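Local coordinates for antifreeze protein (Marinomonas primoryensis, PDB 3P4G), which binds ice as a hyperactive, calcium-dependent antifreeze protein, built as a right-handed beta-helix and anchoring itself through clathrate-like ordered water, at residues A[143-146]-A[147-151]; A[162-165]-A[166-170]. All blocks are in the same frame, centred on the assembly; numbering follows the deposited sequence.

Contact 1: A[143-146]-A[147-151]; sequences IQIG and GDVNA. With MG (magnesium ion), chain S.
In the turn where one coil of the right-handed beta-helix leaves strand 142-145, Ile-145 packs inward against Val-149 and against the backbone at Asp-148. The chain bends at Gly-146 and Gly-147, bringing the two apolar side chains together on the inner side of the turn. Ile-145 uses both branches. Its CG2, anti to the backbone N, lies 3.5 Å from Asp-148 O and also comes near Gly-147 N, so the methyl lies against the inner side of the bend. Its CG1 meets Val-149 CG2 at 4.0 Å, the two side chains crossing at about a right angle. The second torsion (chi2 -61°) folds CD1 away from the valine, which leaves the methylene CG1 to make the touch.

Asp-148 faces the other way, out of the turn. Its OD2 binds the magnesium ion at 2.0 Å, and five waters complete a nearly octahedral shell, with water 3 roughly trans to the carboxylate oxygen. The second oxygen is not a ligand: Asp-148 OD1 stays 3.3 Å from the magnesium ion and accepts a hydrogen bond of 2.7 Å from water 1. Water 1 thus bridges metal and OD1. Together with the metal bond and a bond from the backbone N of Asp-167 in the next coil, also to OD1, it restrains how the carboxylate is turned.

Strand 142-145 runs between strands 123-126 and 161-164, hydrogen-bonded to both. Ile-145 leans on Ile-126 of the preceding coil, whereas Val-149 reaches Ile-164 of the following one.

Contact 2: A[162-165]-A[166-170]; sequences LIIG and HDVSG. With MG (magnesium ion), chain T.
Ile-164 carries its CB toward the turn that follows it, and there the side chain divides. CG2 sits against the peptide backbone of His-166, 3.7 Å from both His-166 N and His-166 O. The other branch leaves through CG1, which lies beside the backbone N, and is extended (chi2 160°), so that it is the terminal CD1 that reaches Val-168, 3.8 Å from Val-168 CG2. The side chains of Ile-164 and Val-168 cross nearly perpendicular, an apolar pair on the inner side of one coil of the beta-helix, just past strand 161-164.

The outer side of the same turn is polar. The imidazole of His-166 doubles back along Gly-165: CD2 approaches Gly-165 O to 3.3 Å, with the oxygen at the ring edge and near its plane. Arg-185 of the next coil touches this histidine as well as Asp-167. From Asp-167, OD2 binds a magnesium ion at 2.1 Å, alongside four modelled waters. Water 6, one of these ligands, donates to Asp-167 OD1 at 2.6 Å, and that oxygen also accepts from the backbone N of Thr-186.

Contacts 1 and 2 are the same turn repeated on successive coils, their centres about 5 Å apart. Backbone bonds join them before and after the bend: Ile-145 O to Gly-165 N at 2.7 Å and Val-149 O to Ser-169 N at 2.8 Å, both probable hydrogen bonds. Inside, Gly-147 O packs on Ile-164 CG2 at 3.4 Å; outside, Asp-148 OD1 lies 3.1 Å from His-166 CB. The two magnesium ions stand 5.7 Å apart, side by side on this edge of the solenoid. Calcium is bound in the loops that precede strands 142-145 and 161-164. The side chains of Ile-145 and Ile-164 each lie about 13 Å from a calcium ion.

Contact 1: A[143-146]-A[147-151]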
ATOM      1  N   ILE A 143       2.554  -8.613  -1.085  1.00  7.19           N
ATOM      2  CA  ILE A 143       2.462  -8.361   0.380  1.00  7.47           C
ATOM      3  C   ILE A 143       0.969  -8.335   0.801  1.00  9.02           C
ATOM      4  O   ILE A 143       0.149  -7.587   0.217  1.00  8.79           O
ATOM      5  CB  ILE A 143       3.152  -7.050   0.814  1.00  7.25           C
ATOM      6  CG1 ILE A 143       4.633  -7.016   0.343  1.00  8.85           C
ATOM      7  CG2 ILE A 143       3.086  -6.860   2.320  1.00  7.40           C
ATOM      8  CD1 ILE A 143       4.806  -6.186  -0.901  1.00 14.27           C
ATOM      9  N   GLN A 144       0.617  -9.150   1.794  1.00  7.19           N
ATOM     10  CA  GLN A 144      -0.717  -9.114   2.304  1.00  7.81           C
ATOM     11  C   GLN A 144      -0.620  -8.941   3.827  1.00  8.36           C
ATOM     12  O   GLN A 144       0.109  -9.692   4.510  1.00  7.59           O
ATOM     13  CB  GLN A 144      -1.413 -10.425   2.015  1.00  8.75           C
ATOM     14  CG  GLN A 144      -2.833 -10.423   2.532  1.00 13.39           C
ATOM     15  CD  GLN A 144      -3.765 -11.437   1.896  1.00 17.80           C
ATOM     16  OE1 GLN A 144      -3.714 -11.702   0.680  1.00 21.60           O
ATOM     17  NE2 GLN A 144      -4.642 -12.023   2.729  1.00 18.96           N
ATOM     18  N   ILE A 145      -1.329  -7.935   4.315  1.00  6.59           N
ATOM     19  CA  ILE A 145      -1.357  -7.589   5.764  1.00  6.93           C
ATOM     20  C   ILE A 145      -2.814  -7.634   6.160  1.00  7.34           C
ATOM     21  O   ILE A 145      -3.614  -6.827   5.653  1.00  7.84           O
ATOM     22  CB  ILE A 145      -0.785  -6.137   6.028  1.00  7.43           C
ATOM     23  CG1 ILE A 145       0.555  -5.884   5.364  1.00  8.39           C
ATOM     24  CG2 ILE A 145      -0.776  -5.790   7.601  1.00  6.03           C
ATOM     25  CD1 ILE A 145       1.746  -6.803   5.810  1.00  9.37           C
ATOM     26  N   GLY A 146      -3.175  -8.537   7.076  1.00  6.41           N
ATOM     27  CA  GLY A 146      -4.572  -8.739   7.445  1.00  8.78           C
ATOM     28  C   GLY A 146      -5.105  -7.566   8.250  1.00  8.40           C
ATOM     29  O   GLY A 146      -6.257  -7.186   8.079  1.00  8.87           O
ATOM     30  N   GLY A 147      -4.224  -6.978   9.068  1.00  8.09           N
ATOM     31  CA  GLY A 147      -4.611  -5.834   9.928  1.00  9.36           C
ATOM     32  C   GLY A 147      -4.159  -4.490   9.374  1.00  9.71           C
ATOM     33  O   GLY A 147      -4.398  -4.146   8.207  1.00  8.42           O
ATOM     34  N   ASP A 148      -3.509  -3.708  10.232  1.00  9.76           N
ATOM     35  CA  ASP A 148      -3.102  -2.348   9.913  1.00  8.75           C
ATOM     36  C   ASP A 148      -1.644  -2.331   9.511  1.00  9.32           C
ATOM     37  O   ASP A 148      -0.876  -3.225   9.911  1.00  9.26           O
ATOM     38  CB  ASP A 148      -3.184  -1.524  11.204  1.00  8.28           C
ATOM     39  CG  ASP A 148      -4.582  -1.401  11.737  1.00 13.52           C
ATOM     40  OD1 ASP A 148      -5.513  -1.242  10.949  1.00 14.48           O
ATOM     41  OD2 ASP A 148      -4.769  -1.395  12.981  1.00 17.18           O
ATOM     42  N   VAL A 149      -1.289  -1.327   8.720  1.00  8.43           N
ATOM     43  CA  VAL A 149       0.108  -0.993   8.459  1.00  8.24           C
ATOM     44  C   VAL A 149       0.426   0.225   9.353  1.00 10.53           C
ATOM     45  O   VAL A 149      -0.044   1.347   9.099  1.00 10.82           O
ATOM     46  CB  VAL A 149       0.354  -0.684   6.986  1.00  7.13           C
ATOM     47  CG1 VAL A 149       1.825  -0.079   6.799  1.00  7.90           C
ATOM     48  CG2 VAL A 149       0.209  -1.975   6.140  1.00 10.19           C
ATOM     49  N   ASN A 150       1.190  -0.008  10.424  1.00 11.19           N
ATOM     50  CA  ASN A 150       1.457   1.065  11.436  1.00 14.28           C
ATOM     51  C   ASN A 150       2.833   1.705  11.300  1.00 15.61           C
ATOM     52  O   ASN A 150       3.122   2.792  11.866  1.00 18.75           O
ATOM     53  CB  ASN A 150       1.286   0.505  12.822  1.00 14.33           C
ATOM     54  CG  ASN A 150      -0.121   0.161  13.098  1.00 16.87           C
ATOM     55  OD1 ASN A 150      -1.020   0.838  12.615  1.00 17.13           O
ATOM     56  ND2 ASN A 150      -0.337  -0.879  13.890  1.00 19.81           N
ATOM     57  N   ALA A 151       3.682   1.060  10.532  1.00 15.99           N
ATOM     58  CA  ALA A 151       5.049   1.487  10.395  1.00 15.56           C
ATOM     59  C   ALA A 151       5.412   1.743   8.909  1.00 15.57           C
ATOM     60  O   ALA A 151       4.501   1.966   8.078  1.00 13.72           O
ATOM     61  CB  ALA A 151       5.960   0.400  11.052  1.00 17.53           C
TER
HETATM   62 MG    MG S 325      -6.370  -1.250  14.101  1.00 13.14          MG
HETATM   63  O   HOH W   1      -7.654  -1.558  12.496  1.00  9.01           O
HETATM   64  O   HOH W   2      -6.555   0.716  13.486  1.00 18.29           O
HETATM   65  O   HOH W   3      -7.865  -0.858  15.323  1.00 22.60           O
HETATM   66  O   HOH W   4      -5.982  -2.990  15.095  1.00 10.85           O
HETATM   67  O   HOH W   5      -5.289  -0.360  15.643  1.00 18.22           O

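Contact 2: A[162-165]-A[166-170]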
ATOM      1  N   LEU A 162       0.208  -4.964  -2.998  1.00  5.95           N
ATOM      2  CA  LEU A 162       0.014  -4.794  -1.550  1.00  5.32           C
ATOM      3  C   LEU A 162      -1.490  -4.820  -1.255  1.00  6.38           C
ATOM      4  O   LEU A 162      -2.234  -3.988  -1.791  1.00  5.78           O
ATOM      5  CB  LEU A 162       0.638  -3.479  -1.085  1.00  6.57           C
ATOM      6  CG  LEU A 162       0.346  -3.106   0.386  1.00  6.94           C
ATOM      7  CD1 LEU A 162       0.805  -4.227   1.348  1.00  7.89           C
ATOM      8  CD2 LEU A 162       1.056  -1.789   0.680  1.00 10.11           C
ATOM      9  N   ILE A 163      -1.933  -5.759  -0.406  1.00  6.69           N
ATOM     10  CA  ILE A 163      -3.332  -5.825  -0.000  1.00  7.92           C
ATOM     11  C   ILE A 163      -3.352  -5.735   1.545  1.00  8.33           C
ATOM     12  O   ILE A 163      -2.674  -6.535   2.216  1.00  9.01           O
ATOM     13  CB  ILE A 163      -4.036  -7.154  -0.381  1.00  8.98           C
ATOM     14  CG1 ILE A 163      -4.110  -7.388  -1.875  1.00 14.63           C
ATOM     15  CG2 ILE A 163      -5.491  -7.149   0.149  1.00 13.20           C
ATOM     16  CD1 ILE A 163      -5.005  -8.638  -2.247  1.00 22.78           C
ATOM     17  N   ILE A 164      -3.988  -4.683   2.059  1.00  7.38           N
ATOM     18  CA  ILE A 164      -4.123  -4.404   3.539  1.00  6.62           C
ATOM     19  C   ILE A 164      -5.557  -4.563   3.928  1.00  7.42           C
ATOM     20  O   ILE A 164      -6.437  -3.936   3.352  1.00  9.09           O
ATOM     21  CB  ILE A 164      -3.702  -2.979   3.779  1.00  5.98           C
ATOM     22  CG1 ILE A 164      -2.261  -2.893   3.357  1.00  7.78           C
ATOM     23  CG2 ILE A 164      -3.963  -2.521   5.291  1.00  8.24           C
ATOM     24  CD1 ILE A 164      -1.786  -1.455   3.059  1.00 10.15           C
ATOM     25  N   GLY A 165      -5.809  -5.362   4.962  1.00  6.23           N
ATOM     26  CA  GLY A 165      -7.194  -5.553   5.397  1.00  6.66           C
ATOM     27  C   GLY A 165      -7.821  -4.338   6.064  1.00  8.28           C
ATOM     28  O   GLY A 165      -8.992  -4.052   5.881  1.00  8.86           O
ATOM     29  N   HIS A 166      -7.055  -3.727   6.954  1.00  7.59           N
ATOM     30  CA  HIS A 166      -7.575  -2.608   7.736  1.00 10.32           C
ATOM     31  C   HIS A 166      -6.989  -1.227   7.347  1.00  9.43           C
ATOM     32  O   HIS A 166      -7.109  -0.806   6.185  1.00  9.66           O
ATOM     33  CB  HIS A 166      -7.466  -2.920   9.243  1.00 11.33           C
ATOM     34  CG  HIS A 166      -8.180  -4.173   9.664  1.00 15.94           C
ATOM     35  ND1 HIS A 166      -7.993  -4.755  10.904  1.00 21.94           N
ATOM     36  CD2 HIS A 166      -9.087  -4.950   9.020  1.00 18.25           C
ATOM     37  CE1 HIS A 166      -8.761  -5.830  11.006  1.00 25.40           C
ATOM     38  NE2 HIS A 166      -9.441  -5.970   9.876  1.00 19.25           N
ATOM     39  N   ASP A 167      -6.313  -0.520   8.280  1.00  9.46           N
ATOM     40  CA  ASP A 167      -5.957   0.905   8.053  1.00  8.78           C
ATOM     41  C   ASP A 167      -4.483   1.063   7.691  1.00  8.70           C
ATOM     42  O   ASP A 167      -3.647   0.169   7.965  1.00  8.88           O
ATOM     43  CB  ASP A 167      -6.131   1.722   9.359  1.00 10.28           C
ATOM     44  CG  ASP A 167      -7.556   1.773   9.846  1.00 14.18           C
ATOM     45  OD1 ASP A 167      -8.497   1.603   9.060  1.00 11.66           O
ATOM     46  OD2 ASP A 167      -7.739   2.008  11.053  1.00 16.31           O
ATOM     47  N   VAL A 168      -4.175   2.204   7.104  1.00  6.98           N
ATOM     48  CA  VAL A 168      -2.765   2.619   6.984  1.00  6.85           C
ATOM     49  C   VAL A 168      -2.570   3.796   7.941  1.00  8.57           C
ATOM     50  O   VAL A 168      -3.209   4.848   7.803  1.00  9.36           O
ATOM     51  CB  VAL A 168      -2.423   3.070   5.564  1.00  6.13           C
ATOM     52  CG1 VAL A 168      -0.969   3.605   5.505  1.00  6.08           C
ATOM     53  CG2 VAL A 168      -2.575   1.930   4.520  1.00 10.57           C
ATOM     54  N   SER A 169      -1.651   3.623   8.889  1.00  8.46           N
ATOM     55  CA  SER A 169      -1.283   4.719   9.793  1.00  9.39           C
ATOM     56  C   SER A 169       0.178   5.071   9.580  1.00  9.48           C
ATOM     57  O   SER A 169       0.615   6.179   9.949  1.00 12.08           O
ATOM     58  CB  SER A 169      -1.525   4.324  11.251  1.00  9.87           C
ATOM     59  OG  SER A 169      -2.928   4.272  11.588  1.00 12.59           O
ATOM     60  N   GLY A 170       0.959   4.157   9.008  1.00  9.96           N
ATOM     61  CA  GLY A 170       2.348   4.434   8.658  1.00  9.57           C
ATOM     62  C   GLY A 170       2.515   4.949   7.229  1.00 10.60           C
ATOM     63  O   GLY A 170       1.562   5.502   6.625  1.00 10.30           O
TER
HETATM   64 MG    MG T 326      -9.495   2.827  11.745  1.00 23.32          MG
HETATM   65  O   HOH W   6     -10.689   2.015  10.404  1.00 13.54           O
HETATM   66  O   HOH W   7      -7.767   3.691  13.050  1.00 20.02           O
HETATM   67  O   HOH W   8     -10.839   3.558  13.176  1.00 11.75           O
HETATM   68  O   HOH W   9      -9.452   5.058  11.028  1.00 10.69           O